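Local coordinates for PG_0823 protein (Porphyromonas gingivalis, PDB 2FSW) that probably binds DNA as a dimeric transcriptional regulator of the HxlR family, with a winged helix-turn-helix fold, at residues 28-33 with 54-59; 32-37 with 42-47. All blocks are in the same frame, centred on the assembly; numbering follows the deposited sequence. Where two conformers were deposited one is given.

Contact 1 of 2, residues 28-33 with 54-59; sequences LLIIFQ and KMLIDE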
loop_
_atom_site.group_PDB
_atom_site.type_symbol
_atom_site.label_atom_id
_atom_site.label_comp_id
_atom_site.label_asym_id
_atom_site.label_seq_id
_atom_site.Cartn_x
_atom_site.Cartn_y
_atom_site.Cartn_z
ATOM N N LEU B 28 0.578 -6.302 -2.764
ATOM C CA LEU B 28 2.003 -5.998 -2.825
ATOM C C LEU B 28 2.877 -7.136 -2.321
ATOM O O LEU B 28 3.999 -7.314 -2.806
ATOM C CB LEU B 28 2.314 -4.700 -2.064
ATOM C CG LEU B 28 1.784 -3.455 -2.771
ATOM C CD1 LEU B 28 1.848 -2.226 -1.862
ATOM C CD2 LEU B 28 2.562 -3.243 -4.085
ATOM N N LEU B 29 2.362 -7.890 -1.346
ATOM C CA LEU B 29 3.073 -9.058 -0.808
ATOM C C LEU B 29 3.208 -10.180 -1.837
ATOM O O LEU B 29 4.240 -10.843 -1.921
ATOM C CB LEU B 29 2.352 -9.612 0.435
ATOM C CG LEU B 29 2.792 -9.076 1.809
ATOM C CD1 LEU B 29 1.831 -9.565 2.877
ATOM C CD2 LEU B 29 4.245 -9.488 2.149
ATOM N N ILE B 30 2.148 -10.408 -2.598
ATOM C CA ILE B 30 2.188 -11.357 -3.701
ATOM C C ILE B 30 3.268 -10.962 -4.717
ATOM O O ILE B 30 4.097 -11.797 -5.103
ATOM C CB ILE B 30 0.778 -11.532 -4.346
ATOM C CG1 ILE B 30 -0.107 -12.344 -3.389
ATOM C CG2 ILE B 30 0.895 -12.220 -5.695
ATOM C CD1 ILE B 30 -1.612 -12.186 -3.565
ATOM N N ILE B 31 3.271 -9.683 -5.109
ATOM C CA ILE B 31 4.238 -9.163 -6.065
ATOM C C ILE B 31 5.647 -9.304 -5.478
ATOM O O ILE B 31 6.556 -9.761 -6.172
ATOM C CB ILE B 31 3.904 -7.691 -6.512
ATOM C CG1 ILE B 31 2.570 -7.669 -7.282
ATOM C CG2 ILE B 31 5.013 -7.112 -7.385
ATOM C CD1 ILE B 31 2.026 -6.280 -7.602
ATOM N N PHE B 32 5.800 -8.962 -4.194
ATOM C CA PHE B 32 7.054 -9.190 -3.458
ATOM C C PHE B 32 7.540 -10.639 -3.569
ATOM O O PHE B 32 8.706 -10.891 -3.889
ATOM C CB PHE B 32 6.919 -8.761 -1.981
ATOM C CG PHE B 32 8.172 -8.989 -1.146
ATOM C CD1 PHE B 32 9.397 -8.409 -1.513
ATOM C CD2 PHE B 32 8.118 -9.749 0.020
ATOM C CE1 PHE B 32 10.549 -8.593 -0.746
ATOM C CE2 PHE B 32 9.264 -9.944 0.802
ATOM C CZ PHE B 32 10.483 -9.372 0.417
ATOM N N GLN B 33 6.638 -11.589 -3.334
ATOM C CA GLN B 33 6.997 -13.009 -3.361
ATOM C C GLN B 33 7.330 -13.545 -4.761
ATOM O O GLN B 33 8.337 -14.239 -4.940
ATOM C CB GLN B 33 5.955 -13.877 -2.627
ATOM C CG GLN B 33 6.103 -13.818 -1.104
ATOM C CD GLN B 33 7.491 -14.263 -0.626
ATOM O OE1 GLN B 33 8.178 -15.050 -1.292
ATOM N NE2 GLN B 33 7.908 -13.755 0.521
ATOM N N LYS B 54 -9.146 -18.683 -1.154
ATOM C CA LYS B 54 -9.984 -17.681 -1.820
ATOM C C LYS B 54 -9.297 -16.319 -1.970
ATOM O O LYS B 54 -9.320 -15.729 -3.057
ATOM C CB LYS B 54 -11.334 -17.516 -1.126
ATOM C CG LYS B 54 -12.437 -17.131 -2.098
ATOM C CD LYS B 54 -13.224 -15.915 -1.626
ATOM C CE LYS B 54 -14.371 -15.626 -2.591
ATOM N NZ LYS B 54 -14.843 -14.216 -2.495
HETATM N N MSE B 55 -8.693 -15.837 -0.883
HETATM C CA MSE B 55 -7.911 -14.597 -0.905
HETATM C C MSE B 55 -6.900 -14.635 -2.047
HETATM O O MSE B 55 -6.883 -13.742 -2.892
HETATM C CB MSE B 55 -7.191 -14.372 0.430
HETATM C CG MSE B 55 -8.091 -13.980 1.595
HETATM SE SE MSE B 55 -7.196 -14.207 3.321
HETATM C CE MSE B 55 -8.767 -14.122 4.490
ATOM N N LEU B 56 -6.101 -15.701 -2.087
ATOM C CA LEU B 56 -5.029 -15.862 -3.086
ATOM C C LEU B 56 -5.494 -15.800 -4.544
ATOM O O LEU B 56 -4.900 -15.077 -5.342
ATOM C CB LEU B 56 -4.220 -17.149 -2.861
ATOM C CG LEU B 56 -2.678 -17.133 -2.966
ATOM C CD1 LEU B 56 -2.138 -18.415 -3.581
ATOM C CD2 LEU B 56 -2.069 -15.910 -3.706
ATOM N N ILE B 57 -6.550 -16.537 -4.891
ATOM C CA ILE B 57 -6.944 -16.652 -6.307
ATOM C C ILE B 57 -7.750 -15.464 -6.842
ATOM O O ILE B 57 -7.719 -15.186 -8.043
ATOM C CB ILE B 57 -7.640 -18.007 -6.665
ATOM C CG1 ILE B 57 -9.177 -17.903 -6.684
ATOM C CG2 ILE B 57 -7.122 -19.157 -5.807
ATOM C CD1 ILE B 57 -9.848 -17.776 -5.337
ATOM N N ASP B 58 -8.483 -14.786 -5.961
ATOM C CA ASP B 58 -9.147 -13.541 -6.337
ATOM C C ASP B 58 -8.072 -12.480 -6.587
ATOM O O ASP B 58 -8.142 -11.721 -7.556
ATOM C CB ASP B 58 -10.127 -13.085 -5.254
ATOM C CG ASP B 58 -11.304 -14.037 -5.078
ATOM O OD1 ASP B 58 -11.959 -13.941 -4.018
ATOM O OD2 ASP B 58 -11.588 -14.870 -5.980
ATOM N N GLU B 59 -7.062 -12.466 -5.724
ATOM C CA GLU B 59 -5.931 -11.546 -5.858
ATOM C C GLU B 59 -5.073 -11.881 -7.087
ATOM O O GLU B 59 -4.714 -10.996 -7.855
ATOM C CB GLU B 59 -5.105 -11.530 -4.571
ATOM C CG GLU B 59 -4.189 -10.332 -4.426
ATOM C CD GLU B 59 -4.933 -9.044 -4.168
ATOM O OE1 GLU B 59 -5.649 -8.952 -3.143
ATOM O OE2 GLU B 59 -4.784 -8.117 -4.990
#

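Contact 2 of 2, residues 32-37 with 42-47; sequences FQINRR and GELKRA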
loop_
_atom_site.group_PDB
_atom_site.type_symbol
_atom_site.label_atom_id
_atom_site.label_comp_id
_atom_site.label_asym_id
_atom_site.label_seq_id
_atom_site.Cartn_x
_atom_site.Cartn_y
_atom_site.Cartn_z
ATOM N N PHE B 32 5.800 -8.962 -4.194
ATOM C CA PHE B 32 7.054 -9.190 -3.458
ATOM C C PHE B 32 7.540 -10.639 -3.569
ATOM O O PHE B 32 8.706 -10.891 -3.889
ATOM C CB PHE B 32 6.919 -8.761 -1.981
ATOM C CG PHE B 32 8.172 -8.989 -1.146
ATOM C CD1 PHE B 32 9.397 -8.409 -1.513
ATOM C CD2 PHE B 32 8.118 -9.749 0.020
ATOM C CE1 PHE B 32 10.549 -8.593 -0.746
ATOM C CE2 PHE B 32 9.264 -9.944 0.802
ATOM C CZ PHE B 32 10.483 -9.372 0.417
ATOM N N GLN B 33 6.638 -11.589 -3.334
ATOM C CA GLN B 33 6.997 -13.009 -3.361
ATOM C C GLN B 33 7.330 -13.545 -4.761
ATOM O O GLN B 33 8.337 -14.239 -4.940
ATOM C CB GLN B 33 5.955 -13.877 -2.627
ATOM C CG GLN B 33 6.103 -13.818 -1.104
ATOM C CD GLN B 33 7.491 -14.263 -0.626
ATOM O OE1 GLN B 33 8.178 -15.050 -1.292
ATOM N NE2 GLN B 33 7.908 -13.755 0.521
ATOM N N ILE B 34 6.503 -13.210 -5.748
ATOM C CA ILE B 34 6.846 -13.540 -7.134
ATOM C C ILE B 34 8.231 -12.969 -7.493
ATOM O O ILE B 34 9.127 -13.723 -7.889
ATOM C CB ILE B 34 5.772 -13.076 -8.143
ATOM C CG1 ILE B 34 4.426 -13.770 -7.862
ATOM C CG2 ILE B 34 6.226 -13.382 -9.569
ATOM C CD1 ILE B 34 3.221 -13.079 -8.544
ATOM N N ASN B 35 8.406 -11.654 -7.326
ATOM C CA ASN B 35 9.686 -10.995 -7.569
ATOM C C ASN B 35 10.154 -11.245 -9.018
ATOM O O ASN B 35 9.380 -11.090 -9.964
ATOM C CB ASN B 35 10.734 -11.451 -6.531
ATOM C CG ASN B 35 11.567 -10.293 -5.970
ATOM O OD1 ASN B 35 11.260 -9.740 -4.892
ATOM N ND2 ASN B 35 12.628 -9.929 -6.685
ATOM N N ARG B 36 11.406 -11.663 -9.173
ATOM C CA ARG B 36 12.039 -11.788 -10.482
ATOM C C ARG B 36 12.222 -13.233 -10.894
ATOM O O ARG B 36 13.144 -13.567 -11.639
ATOM C CB ARG B 36 13.389 -11.087 -10.474
ATOM C CG ARG B 36 13.277 -9.600 -10.323
ATOM C CD ARG B 36 14.645 -8.969 -10.218
ATOM N NE ARG B 36 14.530 -7.696 -9.526
ATOM C CZ ARG B 36 14.247 -6.545 -10.121
ATOM N NH1 ARG B 36 14.069 -6.507 -11.441
ATOM N NH2 ARG B 36 14.145 -5.439 -9.390
ATOM N N ARG B 37 11.341 -14.088 -10.402
ATOM C CA ARG B 37 11.423 -15.500 -10.690
ATOM C C ARG B 37 10.065 -16.070 -11.072
ATOM O O ARG B 37 9.065 -15.356 -11.122
ATOM C CB ARG B 37 12.065 -16.267 -9.517
ATOM C CG ARG B 37 11.549 -15.947 -8.129
ATOM C CD ARG B 37 10.271 -16.681 -7.794
ATOM N NE ARG B 37 9.777 -16.265 -6.479
ATOM C CZ ARG B 37 10.020 -16.916 -5.339
ATOM N NH1 ARG B 37 10.739 -18.030 -5.338
ATOM N NH2 ARG B 37 9.536 -16.452 -4.193
ATOM N N GLY B 42 1.411 -23.209 -5.529
ATOM C CA GLY B 42 1.583 -23.834 -4.218
ATOM C C GLY B 42 2.740 -23.259 -3.425
ATOM O O GLY B 42 2.630 -23.087 -2.215
ATOM N N GLU B 43 3.854 -22.984 -4.106
ATOM C CA GLU B 43 5.003 -22.322 -3.486
ATOM C C GLU B 43 4.621 -20.910 -3.025
ATOM O O GLU B 43 5.004 -20.487 -1.928
ATOM C CB GLU B 43 6.182 -22.248 -4.459
ATOM C CG GLU B 43 7.027 -23.503 -4.554
ATOM C CD GLU B 43 8.053 -23.449 -5.690
ATOM O OE1 GLU B 43 8.108 -22.438 -6.440
ATOM O OE2 GLU B 43 8.806 -24.439 -5.840
ATOM N N LEU B 44 3.852 -20.209 -3.863
ATOM C CA LEU B 44 3.407 -18.836 -3.597
ATOM C C LEU B 44 2.547 -18.821 -2.339
ATOM O O LEU B 44 2.785 -18.029 -1.429
ATOM C CB LEU B 44 2.620 -18.274 -4.792
ATOM C CG LEU B 44 2.709 -16.793 -5.218
ATOM C CD1 LEU B 44 1.434 -16.371 -5.958
ATOM C CD2 LEU B 44 3.013 -15.817 -4.075
ATOM N N LYS B 45 1.573 -19.728 -2.272
ATOM C CA LYS B 45 0.711 -19.841 -1.092
ATOM C C LYS B 45 1.502 -20.130 0.182
ATOM O O LYS B 45 1.212 -19.559 1.238
ATOM C CB LYS B 45 -0.376 -20.902 -1.288
ATOM C CG LYS B 45 -1.536 -20.708 -0.333
ATOM C CD LYS B 45 -2.500 -21.859 -0.363
ATOM C CE LYS B 45 -3.214 -21.970 0.968
ATOM N NZ LYS B 45 -3.790 -23.326 1.136
ATOM N N ARG B 46 2.502 -21.005 0.078
ATOM C CA ARG B 46 3.380 -21.302 1.213
ATOM C C ARG B 46 4.351 -20.165 1.546
ATOM O O ARG B 46 4.826 -20.073 2.679
ATOM C CB ARG B 46 4.127 -22.621 1.004
ATOM C CG ARG B 46 3.323 -23.848 1.444
ATOM C CD ARG B 46 4.122 -25.132 1.306
ATOM N NE ARG B 46 4.626 -25.317 -0.055
ATOM C CZ ARG B 46 4.004 -26.000 -1.018
ATOM N NH1 ARG B 46 2.831 -26.581 -0.792
ATOM N NH2 ARG B 46 4.563 -26.092 -2.221
ATOM N N ALA B 47 4.628 -19.297 0.567
ATOM C CA ALA B 47 5.469 -18.115 0.779
ATOM C C ALA B 47 4.741 -16.983 1.532
ATOM O O ALA B 47 5.378 -16.040 2.015
ATOM C CB ALA B 47 6.034 -17.621 -0.545
#

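Contact 1 of 2, residues 28-33 with 54-59
Ile-30 reaches from helix 27-34 to Leu-56 and Glu-59, joining helix 27-34 to helix 53-65 in a winged helix-turn-helix domain. In this fold the later helix of the helix-turn-helix pair, here 53-65, is generally the recognition helix, and Ile-30 ties its inner side to the rest of the helical core.

The contact is chiefly apolar and small, with 116 Å² buried over both sides. A beta-branched isoleucine suits the place because it offers two arms. CG1 lies anti to the carbonyl carbon (chi1 -73°), and its extended continuation carries CD1 across to the other helix, while CG2 departs in another direction. CD1 meets the methyl CD2 of Leu-56 at 3.8 Å, and the same methyl lies 4.1 Å from Ile-30 CG1. The side chain of Leu-56 does not set out straight at helix 27-34, but its branched end comes nearer and makes this touch. Leucine suits position 56 because its fork sits one carbon further out than that of isoleucine, so that a methyl can reach Ile-30 while the side chain also packs against Tyr-41. Ile-48 and Leu-63 also pack on Ile-30 and add to its apolar surroundings.

Glu-59 contributes with the aliphatic part of an otherwise polar side chain. Ile-30 CD1 comes against its CG at 3.3 Å, a tight approach. The chain of Glu-59 bends at chi2 (71°), turning the carboxylate away from the isoleucine; OE2 is hydrogen-bonded to Thr-27 OG1, at the start of helix 27-34. Glutamate can thus lend methylenes to the core while its head joins the two helices by a polar link. Its CB backs up the apolar touch, 3.7 Å from Ile-30 CD1.

Contact 2 of 2, residues 32-37 with 42-47
Gln-33 meets Ala-47 and Leu-44 where the end of helix 27-34 packs against helix 41-47, and these three residues account for most of the 195 Å² buried. The amide end of Gln-33 lies against the small side chain of Ala-47, with OE1 3.4 Å from its CB; a methyl this short allows the backbones to come close, the two CA atoms being 6.7 Å apart. Chi1 (-78°) sets CG near that methyl, and the bend at chi2 (-58°) brings the amide carbon CD and OE1 to it. NE2 is held by Ser-9 and the carbonyl of Lys-7 of the second subunit, so this buried amide serves the dimer too.

Leu-44 covers the apolar part: its CD2 touches Gln-33 CB at 3.8 Å, and its CG sits 4.4 Å from Ile-34 CG1.

At the end of the helix, a type II' turn from Ile-34 to Arg-37 folds the chain back. Arg-37 then grips Gln-33 O side-on, through NH2 at 2.6 Å and NE at 2.9 Å, with the oxygen in the guanidinium plane, and so ties the turn to the last helical turn. This helix–turn–strand–helix passage belongs to the winged helix-turn-helix fold of HxlR-like regulators.

How the contacts relate
From the N terminus, helix 27-34 comes first and serves both contacts, which share Phe-32 and Gln-33. The chain turns after it, passes through the short strand 39-40 and enters helix 41-47, where contact 2 closes a short loop. It then continues into helix 53-65, and contact 1 closes the longer loop that contains helix 41-47. The three helices therefore gather round one core, with the contact centres about 9 Å apart. Leu-44 and Leu-56 bridge them: Leu-44 CD1 lies 4.2 Å from both Leu-56 CD2 and Ile-30 CG2. Other residues of helix 27-34, such as Leu-29 and Gln-33, meet the second subunit, so the helix that serves both contacts also lies at the dimer interface.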